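Local coordinates for protein cyanophycinase-like exopeptidase (actinobacterium SCGC AAA027-L06, PDB 6NQC) that probably hydrolyses peptide bonds as a serine peptidase of family S51, the family that includes the cyanophycinases, at residues L26-S31 with D230-V235; A37-E42 with D85-E90; E42-E47 with V224-T229. All blocks are in the same frame, centred on the assembly; numbering follows the deposited sequence.

How the interactions relate
Interactions 1 and 3 involve the adjacent strands 26-29, 221-225 and 232-236 of the central mixed sheet, and their centres are about 9 Å apart. Interaction 1 spans the two outer strands of this trio, whereas interaction 3 joins the end of the middle strand and the turn after it to helix 39-51. Interaction 2 lies farther along the helix layer, packing the start of that same helix on the end of helix 70-87; its centre is about 16 Å from that of interaction 1 and about 13 Å from that of interaction 3, with which it shares Glu42. Along the chain, interactions 2 and 3 lie nested within the loop closed by interaction 1, and their own segments alternate; interaction 3 ties the helix to the sheet.

Interaction 1: residues L26-S31 with D230-V235; sequences LGLVGS and DHWQVV
The side chain of Trp232 turns its CG anti to its own carbonyl carbon (chi1 -66°), and a chi2 of 84° then swings the six-membered part of the indole across toward Leu26 and Leu28. Leu26 answers with CG anti to its backbone N (chi1 -168°), which helps to bring CD2 to 3.9 Å from CH2 of Trp232. The Leu28 side chain runs at about a right angle to that of Trp232, with CD1 placed obliquely to the ring: CD1 of Leu28 lies 3.5 Å from CZ3 of Trp232, and its CG is 3.8 Å from the same ring carbon. Both leucines therefore touch the far corner of the indole, CZ3 and CH2. The carbonyl O of Leu26 also comes within 3.6 Å of Trp232 CZ3, again obliquely.

Strands 26-29 and 232-236 are not direct neighbours in the sheet. Strand 221-225 runs between them, antiparallel to each, and the CA atoms of Leu26 and Trp232 stand 9.1 Å apart. The indole thus bridges two strand spacings, packing also on Leu223 and Lys225 of the intervening strand, while its ring meets that of Phe259. On the other side of strand 26-29, backbone bonds from Gly27 to Leu150 and Gly152 continue the sheet toward strand 149-153, close to a possible nucleophile elbow.

No hydrogen bond links the two segments directly. All three touching residues are buried, so their cohesion is consistent with dispersion and the hydrophobic effect, while the ladders to strand 221-225 supply the polar pairing.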
ATOM      1  N   LEU A  26       2.477  -8.715  -1.472  1.00 18.47           N
ATOM      2  CA  LEU A  26       2.019  -7.570  -0.691  1.00 13.54           C
ATOM      3  C   LEU A  26       3.205  -6.644  -0.455  1.00 14.66           C
ATOM      4  O   LEU A  26       4.182  -7.037   0.201  1.00 17.36           O
ATOM      5  CB  LEU A  26       1.422  -8.026   0.638  1.00 21.30           C
ATOM      6  CG  LEU A  26       0.657  -6.955   1.430  1.00 23.62           C
ATOM      7  CD1 LEU A  26      -0.432  -6.347   0.623  1.00 24.45           C
ATOM      8  CD2 LEU A  26       0.080  -7.654   2.657  1.00 29.37           C
ATOM      9  N   GLY A  27       3.098  -5.412  -0.943  1.00 15.10           N
ATOM     10  CA  GLY A  27       4.148  -4.418  -0.822  1.00 13.83           C
ATOM     11  C   GLY A  27       3.753  -3.262   0.092  1.00 16.13           C
ATOM     12  O   GLY A  27       2.702  -2.645  -0.076  1.00 15.32           O
ATOM     13  N   LEU A  28       4.636  -2.963   1.031  1.00 16.02           N
ATOM     14  CA  LEU A  28       4.523  -1.795   1.914  1.00 18.81           C
ATOM     15  C   LEU A  28       5.641  -0.819   1.586  1.00 11.99           C
ATOM     16  O   LEU A  28       6.827  -1.144   1.754  1.00 16.38           O
ATOM     17  CB  LEU A  28       4.601  -2.235   3.380  1.00 15.53           C
ATOM     18  CG  LEU A  28       3.781  -3.470   3.750  1.00 17.69           C
ATOM     19  CD1 LEU A  28       4.065  -3.930   5.154  1.00 21.59           C
ATOM     20  CD2 LEU A  28       2.313  -3.153   3.559  1.00 19.78           C
ATOM     21  N   VAL A  29       5.285   0.379   1.100  1.00 13.70           N
ATOM     22  CA  VAL A  29       6.262   1.330   0.580  1.00 16.33           C
ATOM     23  C   VAL A  29       6.260   2.585   1.439  1.00 17.90           C
ATOM     24  O   VAL A  29       5.206   3.151   1.722  1.00 14.00           O
ATOM     25  CB  VAL A  29       5.967   1.664  -0.884  1.00 17.39           C
ATOM     26  CG1 VAL A  29       7.006   2.582  -1.483  1.00 16.21           C
ATOM     27  CG2 VAL A  29       5.939   0.330  -1.723  1.00 16.67           C
ATOM     28  N   GLY A  30       7.449   3.036   1.823  1.00 17.94           N
ATOM     29  CA  GLY A  30       7.556   4.202   2.697  1.00 17.81           C
ATOM     30  C   GLY A  30       7.385   5.546   2.005  1.00 18.57           C
ATOM     31  O   GLY A  30       6.911   6.515   2.621  1.00 16.62           O
ATOM     32  N   SER A  31       7.744   5.625   0.734  1.00 16.87           N
ATOM     33  CA  SER A  31       7.561   6.801  -0.131  1.00 14.87           C
ATOM     34  C   SER A  31       8.059   6.384  -1.516  1.00 20.08           C
ATOM     35  O   SER A  31       8.719   5.352  -1.663  1.00 22.73           O
ATOM     36  CB  SER A  31       8.311   8.063   0.335  1.00 23.98           C
ATOM     37  OG  SER A  31       9.686   8.033  -0.029  1.00 20.13           O
ATOM     38  N   ASP A 230       6.362 -16.673   3.080  1.00 25.38           N
ATOM     39  CA  ASP A 230       5.781 -16.113   4.293  1.00 31.98           C
ATOM     40  C   ASP A 230       6.688 -15.129   5.017  1.00 35.43           C
ATOM     41  O   ASP A 230       6.345 -14.682   6.117  1.00 34.24           O
ATOM     42  CB  ASP A 230       5.391 -17.238   5.285  1.00 39.89           C
ATOM     43  CG  ASP A 230       3.991 -17.781   5.027  1.00 55.49           C
ATOM     44  OD1 ASP A 230       3.082 -16.975   4.726  1.00 65.01           O
ATOM     45  OD2 ASP A 230       3.806 -19.019   5.114  1.00 63.36           O
ATOM     46  N   HIS A 231       7.842 -14.815   4.464  1.00 23.62           N
ATOM     47  CA  HIS A 231       8.723 -13.827   5.060  1.00 24.73           C
ATOM     48  C   HIS A 231       8.632 -12.522   4.282  1.00 23.08           C
ATOM     49  O   HIS A 231       8.127 -12.448   3.167  1.00 21.99           O
ATOM     50  CB  HIS A 231      10.180 -14.315   5.094  1.00 24.37           C
ATOM     51  CG  HIS A 231      10.766 -14.515   3.740  1.00 32.62           C
ATOM     52  ND1 HIS A 231      10.441 -15.593   2.946  1.00 30.97           N
ATOM     53  CD2 HIS A 231      11.649 -13.769   3.030  1.00 34.06           C
ATOM     54  CE1 HIS A 231      11.097 -15.501   1.798  1.00 40.12           C
ATOM     55  NE2 HIS A 231      11.839 -14.405   1.825  1.00 35.46           N
ATOM     56  N   TRP A 232       9.128 -11.475   4.904  1.00 20.43           N
ATOM     57  CA  TRP A 232       9.124 -10.138   4.352  1.00 19.46           C
ATOM     58  C   TRP A 232      10.548  -9.739   4.018  1.00 24.26           C
ATOM     59  O   TRP A 232      11.465  -9.940   4.816  1.00 25.50           O
ATOM     60  CB  TRP A 232       8.580  -9.152   5.368  1.00 22.77           C
ATOM     61  CG  TRP A 232       7.142  -9.316   5.719  1.00 21.88           C
ATOM     62  CD1 TRP A 232       6.612 -10.159   6.630  1.00 24.54           C
ATOM     63  CD2 TRP A 232       6.051  -8.594   5.141  1.00 23.20           C
ATOM     64  NE1 TRP A 232       5.250 -10.007   6.677  1.00 20.69           N
ATOM     65  CE2 TRP A 232       4.881  -9.056   5.757  1.00 21.03           C
ATOM     66  CE3 TRP A 232       5.957  -7.607   4.147  1.00 16.60           C
ATOM     67  CZ2 TRP A 232       3.626  -8.553   5.438  1.00 20.39           C
ATOM     68  CZ3 TRP A 232       4.708  -7.137   3.804  1.00 19.59           C
ATOM     69  CH2 TRP A 232       3.558  -7.603   4.459  1.00 19.45           C
ATOM     70  N   GLN A 233      10.719  -9.111   2.884  1.00 19.81           N
ATOM     71  CA  GLN A 233      12.045  -8.734   2.420  1.00 26.14           C
ATOM     72  C   GLN A 233      12.091  -7.249   2.120  1.00 20.33           C
ATOM     73  O   GLN A 233      11.133  -6.680   1.589  1.00 20.46           O
ATOM     74  CB  GLN A 233      12.423  -9.549   1.193  1.00 28.99           C
ATOM     75  CG  GLN A 233      13.926  -9.618   0.975  1.00 36.34           C
ATOM     76  CD  GLN A 233      14.283 -10.379  -0.275  1.00 44.62           C
ATOM     77  OE1 GLN A 233      13.585 -11.319  -0.670  1.00 49.27           O
ATOM     78  NE2 GLN A 233      15.366  -9.972  -0.915  1.00 40.16           N
ATOM     79  N   VAL A 234      13.196  -6.632   2.515  1.00 19.98           N
ATOM     80  CA  VAL A 234      13.411  -5.205   2.384  1.00 21.78           C
ATOM     81  C   VAL A 234      13.917  -4.943   0.976  1.00 22.98           C
ATOM     82  O   VAL A 234      14.724  -5.721   0.448  1.00 21.14           O
ATOM     83  CB  VAL A 234      14.430  -4.694   3.417  1.00 19.45           C
ATOM     84  CG1 VAL A 234      14.693  -3.181   3.216  1.00 20.03           C
ATOM     85  CG2 VAL A 234      13.996  -4.979   4.813  1.00 21.18           C
ATOM     86  N   VAL A 235      13.442  -3.854   0.376  1.00 20.16           N
ATOM     87  CA  VAL A 235      13.822  -3.429  -0.965  1.00 24.39           C
ATOM     88  C   VAL A 235      14.035  -1.916  -0.949  1.00 25.24           C
ATOM     89  O   VAL A 235      13.358  -1.176  -0.225  1.00 23.16           O
ATOM     90  CB  VAL A 235      12.749  -3.820  -2.009  1.00 25.25           C
ATOM     91  CG1 VAL A 235      13.137  -3.300  -3.391  1.00 31.20           C
ATOM     92  CG2 VAL A 235      12.534  -5.334  -2.050  1.00 29.83           C
TER

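Interaction 2: residues A37-E42 with D85-E90; sequences ALAEFE and DRLGYE
A Schellman motif ends helix 70-87 at the place where it packs on the first turn of helix 39-51. Gly88 is its C-prime residue, with a positive phi of 95°; Tyr89 N returns to Ala84 O, and Gly88 N makes a weak bond to Asp85 O. Just before this turn, Leu87 directs its side chain at the neighbouring helix. With CG anti to the carbonyl carbon (chi1 -55°), the leucine reaches over with both methyl branches. Leu87 CD2 approaches CB of Ala39 to 3.9 Å and the carbonyl O of Ala39 to 3.5 Å. Leu87 CD1 lies beside them, 4.1 Å from CB of Glu42. The small alanine side chain is consistent with the close backbones, the CA atoms of Ala39 and Leu87 being 7.2 Å apart.

Glu42 offers Leu87 its aliphatic base, while its extended chain carries the carboxylate elsewhere: OE1 is bonded to Gln83 NE2 of helix 70-87 and OE2 to the backbone N of Tyr34. The buried acid is thus held at both oxygens, and its link to Gln83 adds a polar tie to the apolar packing. Beyond the Schellman turn, Tyr89 packs along helix 39-51 against Lys43, Ile46, Glu47 and Ile50, and the chain enters strand 90-93. On its sheet-facing side, helix 39-51 rests Phe41 on Val29 of strand 26-29 and Glu42 on Phe58 of strand 57-61.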
ATOM      1  N   ALA A  37      13.484   5.006  -8.995  1.00 23.23           N
ATOM      2  CA  ALA A  37      14.219   4.281  -7.965  1.00 25.19           C
ATOM      3  C   ALA A  37      13.484   3.031  -7.481  1.00 30.13           C
ATOM      4  O   ALA A  37      14.131   2.090  -6.998  1.00 26.86           O
ATOM      5  CB  ALA A  37      14.497   5.215  -6.775  1.00 30.53           C
ATOM      6  N   LEU A  38      12.154   3.006  -7.583  1.00 23.37           N
ATOM      7  CA  LEU A  38      11.352   1.839  -7.228  1.00 27.15           C
ATOM      8  C   LEU A  38      10.732   1.181  -8.452  1.00 22.46           C
ATOM      9  O   LEU A  38       9.817   0.359  -8.336  1.00 19.44           O
ATOM     10  CB  LEU A  38      10.269   2.224  -6.219  1.00 27.15           C
ATOM     11  CG  LEU A  38      10.783   2.572  -4.826  1.00 25.10           C
ATOM     12  CD1 LEU A  38       9.599   2.870  -3.908  1.00 24.03           C
ATOM     13  CD2 LEU A  38      11.625   1.450  -4.278  1.00 24.68           C
ATOM     14  N   ALA A  39      11.253   1.497  -9.633  1.00 20.46           N
ATOM     15  CA  ALA A  39      10.725   0.944 -10.870  1.00 21.28           C
ATOM     16  C   ALA A  39      10.909  -0.558 -10.938  1.00 25.25           C
ATOM     17  O   ALA A  39       9.987  -1.267 -11.352  1.00 21.97           O
ATOM     18  CB  ALA A  39      11.381   1.637 -12.074  1.00 24.00           C
ATOM     19  N   GLU A  40      12.082  -1.081 -10.557  1.00 23.01           N
ATOM     20  CA  GLU A  40      12.246  -2.519 -10.633  1.00 23.72           C
ATOM     21  C   GLU A  40      11.427  -3.225  -9.556  1.00 28.22           C
ATOM     22  O   GLU A  40      10.937  -4.342  -9.787  1.00 25.92           O
ATOM     23  CB  GLU A  40      13.712  -2.922 -10.518  1.00 28.00           C
ATOM     24  CG  GLU A  40      13.931  -4.462 -10.662  1.00 58.19           C
ATOM     25  CD  GLU A  40      13.117  -5.114 -11.809  1.00 77.97           C
ATOM     26  OE1 GLU A  40      12.286  -6.025 -11.522  1.00 64.52           O
ATOM     27  OE2 GLU A  40      13.317  -4.725 -12.983  1.00 75.10           O
ATOM     28  N   PHE A  41      11.257  -2.607  -8.394  1.00 24.05           N
ATOM     29  CA  PHE A  41      10.341  -3.173  -7.403  1.00 18.98           C
ATOM     30  C   PHE A  41       8.926  -3.282  -7.959  1.00 18.54           C
ATOM     31  O   PHE A  41       8.282  -4.347  -7.842  1.00 17.05           O
ATOM     32  CB  PHE A  41      10.341  -2.325  -6.134  1.00 22.21           C
ATOM     33  CG  PHE A  41       9.334  -2.783  -5.115  1.00 19.88           C
ATOM     34  CD1 PHE A  41       9.415  -4.067  -4.579  1.00 19.99           C
ATOM     35  CD2 PHE A  41       8.313  -1.953  -4.717  1.00 17.94           C
ATOM     36  CE1 PHE A  41       8.472  -4.503  -3.659  1.00 22.09           C
ATOM     37  CE2 PHE A  41       7.392  -2.356  -3.785  1.00 21.41           C
ATOM     38  CZ  PHE A  41       7.464  -3.644  -3.265  1.00 21.04           C
ATOM     39  N   GLU A  42       8.404  -2.182  -8.542  1.00 21.02           N
ATOM     40  CA  GLU A  42       7.026  -2.198  -9.034  1.00 16.79           C
ATOM     41  C   GLU A  42       6.885  -3.218 -10.176  1.00 22.97           C
ATOM     42  O   GLU A  42       5.882  -3.952 -10.255  1.00 16.34           O
ATOM     43  CB  GLU A  42       6.589  -0.796  -9.481  1.00 16.88           C
ATOM     44  CG  GLU A  42       6.334   0.143  -8.254  1.00 19.88           C
ATOM     45  CD  GLU A  42       6.167   1.621  -8.551  1.00 24.71           C
ATOM     46  OE1 GLU A  42       5.990   2.012  -9.741  1.00 22.00           O
ATOM     47  OE2 GLU A  42       6.172   2.395  -7.569  1.00 21.43           O
ATOM     48  N   ASP A  85       4.567   3.057 -18.553  1.00 21.26           N
ATOM     49  CA  ASP A  85       5.198   3.060 -19.873  1.00 25.99           C
ATOM     50  C   ASP A  85       6.668   2.645 -19.802  1.00 29.74           C
ATOM     51  O   ASP A  85       7.145   1.863 -20.630  1.00 26.96           O
ATOM     52  CB  ASP A  85       5.076   4.451 -20.503  1.00 26.51           C
ATOM     53  CG  ASP A  85       3.640   4.776 -20.938  1.00 28.09           C
ATOM     54  OD1 ASP A  85       2.804   3.841 -21.011  1.00 35.71           O
ATOM     55  OD2 ASP A  85       3.357   5.967 -21.190  1.00 35.36           O
ATOM     56  N   ARG A  86       7.407   3.157 -18.821  1.00 27.95           N
ATOM     57  CA  ARG A  86       8.798   2.751 -18.676  1.00 30.42           C
ATOM     58  C   ARG A  86       8.922   1.257 -18.424  1.00 28.79           C
ATOM     59  O   ARG A  86       9.888   0.636 -18.853  1.00 25.97           O
ATOM     60  CB  ARG A  86       9.471   3.525 -17.530  1.00 33.34           C
ATOM     61  CG  ARG A  86       9.628   5.019 -17.792  1.00 48.51           C
ATOM     62  CD  ARG A  86      10.594   5.682 -16.804  1.00 41.41           C
ATOM     63  NE  ARG A  86      10.016   5.788 -15.475  1.00 48.79           N
ATOM     64  CZ  ARG A  86       9.252   6.799 -15.075  1.00 35.83           C
ATOM     65  NH1 ARG A  86       8.991   7.799 -15.900  1.00 45.37           N
ATOM     66  NH2 ARG A  86       8.759   6.801 -13.846  1.00 39.47           N
ATOM     67  N   LEU A  87       7.975   0.666 -17.677  1.00 28.41           N
ATOM     68  CA  LEU A  87       8.111  -0.743 -17.339  1.00 27.25           C
ATOM     69  C   LEU A  87       7.579  -1.664 -18.439  1.00 28.02           C
ATOM     70  O   LEU A  87       7.920  -2.845 -18.451  1.00 28.46           O
ATOM     71  CB  LEU A  87       7.378  -1.063 -16.033  1.00 22.92           C
ATOM     72  CG  LEU A  87       7.799  -0.194 -14.866  1.00 23.44           C
ATOM     73  CD1 LEU A  87       7.058  -0.585 -13.578  1.00 30.93           C
ATOM     74  CD2 LEU A  87       9.281  -0.324 -14.642  1.00 29.52           C
ATOM     75  N   GLY A  88       6.724  -1.152 -19.326  1.00 28.93           N
ATOM     76  CA  GLY A  88       6.179  -1.973 -20.391  1.00 28.02           C
ATOM     77  C   GLY A  88       4.837  -2.602 -20.140  1.00 22.46           C
ATOM     78  O   GLY A  88       4.519  -3.598 -20.792  1.00 21.67           O
ATOM     79  N   TYR A  89       4.014  -2.053 -19.247  1.00 23.41           N
ATOM     80  CA  TYR A  89       2.681  -2.573 -18.982  1.00 17.50           C
ATOM     81  C   TYR A  89       1.650  -1.461 -19.068  1.00 22.81           C
ATOM     82  O   TYR A  89       1.928  -0.295 -18.739  1.00 22.85           O
ATOM     83  CB  TYR A  89       2.625  -3.240 -17.584  1.00 19.35           C
ATOM     84  CG  TYR A  89       3.697  -4.282 -17.415  1.00 19.99           C
ATOM     85  CD1 TYR A  89       3.529  -5.578 -17.898  1.00 21.44           C
ATOM     86  CD2 TYR A  89       4.901  -3.966 -16.816  1.00 19.20           C
ATOM     87  CE1 TYR A  89       4.539  -6.524 -17.767  1.00 20.90           C
ATOM     88  CE2 TYR A  89       5.888  -4.893 -16.665  1.00 22.35           C
ATOM     89  CZ  TYR A  89       5.717  -6.163 -17.151  1.00 27.10           C
ATOM     90  OH  TYR A  89       6.729  -7.071 -16.996  1.00 33.08           O
ATOM     91  N   GLU A  90       0.462  -1.834 -19.547  1.00 21.99           N
ATOM     92  CA  GLU A  90      -0.656  -0.915 -19.593  1.00 21.55           C
ATOM     93  C   GLU A  90      -1.089  -0.519 -18.173  1.00 20.45           C
ATOM     94  O   GLU A  90      -1.249  -1.368 -17.293  1.00 21.30           O
ATOM     95  CB  GLU A  90      -1.820  -1.576 -20.313  1.00 24.77           C
ATOM     96  CG  GLU A  90      -2.940  -0.618 -20.618  1.00 36.37           C
ATOM     97  CD  GLU A  90      -4.127  -1.310 -21.205  1.00 33.73           C
ATOM     98  OE1 GLU A  90      -4.134  -2.563 -21.193  1.00 43.14           O
ATOM     99  OE2 GLU A  90      -5.055  -0.602 -21.661  1.00 39.34           O
TER

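Interaction 3: residues E42-E47 with V224-T229; sequences EKSLIE and VKRSGT
Ser44 OG is gripped end-on by both terminal nitrogens of Arg226: NH1 donates to it at 2.9 Å and NH2 at 3.1 Å. The hydroxyl oxygen lies close to the guanidinium plane, though the N-H...O angles of 146° and 138° show that sharing one acceptor bends both bonds. Ser44 OG is also bonded to the carbonyl O of Phe41, one turn back in its helix, and NH1 of Arg226 has a second partner in the salt bridge to Asp48 OD2.

A bend at chi2 (-93°) turns the arginine chain toward the helix. One face of its guanidinium meets CG2 of Val224, offset toward the rim. Leu45 crosses the arginine at about a right angle, its CD2 4.1 Å from Val224 CG2 and equally far from Arg226 NH1.

At the other end of Arg226, the carbonyl O accepts from Thr229 N, a backbone bond that closes a type II beta turn from Arg226 to Thr229, with Gly228 at its third position in positive phi. Thr229 OG1 adds a second donor to Arg226 O at 2.8 Å. The turn belongs to the beta hairpin between antiparallel strands 221-225 and 232-236, and the arginine fastens that hairpin to the helix packed on the sheet.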
ATOM      1  N   GLU A  42       8.404  -2.182  -8.542  1.00 21.02           N
ATOM      2  CA  GLU A  42       7.026  -2.198  -9.034  1.00 16.79           C
ATOM      3  C   GLU A  42       6.885  -3.218 -10.176  1.00 22.97           C
ATOM      4  O   GLU A  42       5.882  -3.952 -10.255  1.00 16.34           O
ATOM      5  CB  GLU A  42       6.589  -0.796  -9.481  1.00 16.88           C
ATOM      6  CG  GLU A  42       6.334   0.143  -8.254  1.00 19.88           C
ATOM      7  CD  GLU A  42       6.167   1.621  -8.551  1.00 24.71           C
ATOM      8  OE1 GLU A  42       5.990   2.012  -9.741  1.00 22.00           O
ATOM      9  OE2 GLU A  42       6.172   2.395  -7.569  1.00 21.43           O
ATOM     10  N   LYS A  43       7.888  -3.284 -11.064  1.00 18.04           N
ATOM     11  CA  LYS A  43       7.872  -4.291 -12.129  1.00 18.59           C
ATOM     12  C   LYS A  43       7.792  -5.700 -11.570  1.00 18.28           C
ATOM     13  O   LYS A  43       7.033  -6.538 -12.083  1.00 20.32           O
ATOM     14  CB  LYS A  43       9.096  -4.155 -13.019  1.00 21.71           C
ATOM     15  CG  LYS A  43       8.991  -5.003 -14.275  1.00 25.21           C
ATOM     16  CD  LYS A  43      10.218  -4.841 -15.197  1.00 36.72           C
ATOM     17  CE  LYS A  43      10.357  -6.091 -16.093  1.00 43.44           C
ATOM     18  NZ  LYS A  43      10.943  -5.804 -17.428  1.00 55.69           N
ATOM     19  N   SER A  44       8.612  -6.013 -10.561  1.00 23.10           N
ATOM     20  CA  SER A  44       8.586  -7.352  -9.976  1.00 21.04           C
ATOM     21  C   SER A  44       7.206  -7.705  -9.423  1.00 23.94           C
ATOM     22  O   SER A  44       6.792  -8.868  -9.472  1.00 23.95           O
ATOM     23  CB  SER A  44       9.649  -7.461  -8.871  1.00 25.10           C
ATOM     24  OG  SER A  44       9.338  -6.670  -7.716  1.00 22.34           O
ATOM     25  N   LEU A  45       6.498  -6.726  -8.842  1.00 19.06           N
ATOM     26  CA  LEU A  45       5.148  -6.971  -8.353  1.00 20.09           C
ATOM     27  C   LEU A  45       4.201  -7.290  -9.500  1.00 16.16           C
ATOM     28  O   LEU A  45       3.293  -8.126  -9.352  1.00 20.05           O
ATOM     29  CB  LEU A  45       4.632  -5.745  -7.599  1.00 17.91           C
ATOM     30  CG  LEU A  45       5.291  -5.398  -6.271  1.00 17.35           C
ATOM     31  CD1 LEU A  45       4.731  -4.072  -5.698  1.00 22.44           C
ATOM     32  CD2 LEU A  45       5.060  -6.528  -5.290  1.00 17.28           C
ATOM     33  N   ILE A  46       4.376  -6.613 -10.646  1.00 18.01           N
ATOM     34  CA  ILE A  46       3.538  -6.907 -11.800  1.00 18.94           C
ATOM     35  C   ILE A  46       3.840  -8.302 -12.314  1.00 17.86           C
ATOM     36  O   ILE A  46       2.924  -9.084 -12.629  1.00 15.47           O
ATOM     37  CB  ILE A  46       3.745  -5.868 -12.908  1.00 16.81           C
ATOM     38  CG1 ILE A  46       3.264  -4.522 -12.422  1.00 18.91           C
ATOM     39  CG2 ILE A  46       3.028  -6.305 -14.190  1.00 21.99           C
ATOM     40  CD1 ILE A  46       3.833  -3.366 -13.213  1.00 19.53           C
ATOM     41  N   GLU A  47       5.131  -8.645 -12.361  1.00 21.01           N
ATOM     42  CA  GLU A  47       5.555  -9.984 -12.767  1.00 26.77           C
ATOM     43  C   GLU A  47       4.996 -11.059 -11.841  1.00 22.43           C
ATOM     44  O   GLU A  47       4.567 -12.112 -12.307  1.00 19.72           O
ATOM     45  CB  GLU A  47       7.079 -10.034 -12.790  1.00 26.19           C
ATOM     46  CG  GLU A  47       7.680  -9.229 -13.905  1.00 25.41           C
ATOM     47  CD  GLU A  47       9.209  -9.209 -13.856  1.00 39.33           C
ATOM     48  OE1 GLU A  47       9.795  -9.272 -12.752  1.00 41.79           O
ATOM     49  OE2 GLU A  47       9.816  -9.139 -14.940  1.00 40.63           O
ATOM     50  N   VAL A 224       8.346  -6.283   1.291  1.00 18.22           N
ATOM     51  CA  VAL A 224       7.492  -7.078   0.433  1.00 15.70           C
ATOM     52  C   VAL A 224       7.429  -8.497   0.960  1.00 19.70           C
ATOM     53  O   VAL A 224       8.452  -9.076   1.356  1.00 19.88           O
ATOM     54  CB  VAL A 224       7.978  -7.073  -1.032  1.00 20.02           C
ATOM     55  CG1 VAL A 224       9.351  -7.701  -1.127  1.00 22.04           C
ATOM     56  CG2 VAL A 224       6.987  -7.800  -1.910  1.00 19.79           C
ATOM     57  N   LYS A 225       6.231  -9.061   0.944  1.00 17.57           N
ATOM     58  CA  LYS A 225       6.032 -10.490   1.185  1.00 22.16           C
ATOM     59  C   LYS A 225       5.629 -11.074  -0.167  1.00 17.78           C
ATOM     60  O   LYS A 225       4.520 -10.837  -0.643  1.00 15.03           O
ATOM     61  CB  LYS A 225       4.972 -10.788   2.238  1.00 19.20           C
ATOM     62  CG  LYS A 225       4.740 -12.323   2.441  1.00 16.41           C
ATOM     63  CD  LYS A 225       3.518 -12.635   3.282  1.00 28.66           C
ATOM     64  CE  LYS A 225       3.762 -12.415   4.759  1.00 29.40           C
ATOM     65  NZ  LYS A 225       2.528 -12.736   5.598  1.00 34.89           N
ATOM     66  N   ARG A 226       6.524 -11.824  -0.794  1.00 22.08           N
ATOM     67  CA  ARG A 226       6.238 -12.311  -2.136  1.00 23.78           C
ATOM     68  C   ARG A 226       5.234 -13.461  -2.120  1.00 19.98           C
ATOM     69  O   ARG A 226       5.180 -14.251  -1.185  1.00 18.41           O
ATOM     70  CB  ARG A 226       7.536 -12.746  -2.818  1.00 18.07           C
ATOM     71  CG  ARG A 226       8.586 -11.693  -2.909  1.00 18.87           C
ATOM     72  CD  ARG A 226       8.508 -10.964  -4.196  1.00 25.08           C
ATOM     73  NE  ARG A 226       9.521  -9.908  -4.257  1.00 21.19           N
ATOM     74  CZ  ARG A 226       9.447  -8.873  -5.092  1.00 21.76           C
ATOM     75  NH1 ARG A 226       8.426  -8.814  -5.940  1.00 23.81           N
ATOM     76  NH2 ARG A 226      10.394  -7.924  -5.097  1.00 20.67           N
ATOM     77  N   SER A 227       4.388 -13.502  -3.157  1.00 23.18           N
ATOM     78  CA  SER A 227       3.477 -14.603  -3.375  1.00 23.15           C
ATOM     79  C   SER A 227       4.217 -15.929  -3.266  1.00 21.31           C
ATOM     80  O   SER A 227       5.289 -16.099  -3.847  1.00 21.31           O
ATOM     81  CB  SER A 227       2.831 -14.496  -4.752  1.00 20.95           C
ATOM     82  OG  SER A 227       1.784 -15.445  -4.852  1.00 20.39           O
ATOM     83  N   GLY A 228       3.662 -16.842  -2.489  1.00 28.42           N
ATOM     84  CA  GLY A 228       4.296 -18.116  -2.247  1.00 30.14           C
ATOM     85  C   GLY A 228       5.342 -18.138  -1.168  1.00 26.30           C
ATOM     86  O   GLY A 228       5.995 -19.165  -1.000  1.00 26.37           O
ATOM     87  N   THR A 229       5.550 -17.035  -0.448  1.00 26.48           N
ATOM     88  CA  THR A 229       6.480 -17.003   0.667  1.00 29.16           C
ATOM     89  C   THR A 229       5.757 -16.478   1.898  1.00 22.56           C
ATOM     90  O   THR A 229       4.690 -15.864   1.795  1.00 25.81           O
ATOM     91  CB  THR A 229       7.706 -16.118   0.379  1.00 27.70           C
ATOM     92  OG1 THR A 229       7.344 -14.733   0.501  1.00 25.44           O
ATOM     93  CG2 THR A 229       8.255 -16.369  -0.999  1.00 26.01           C
TER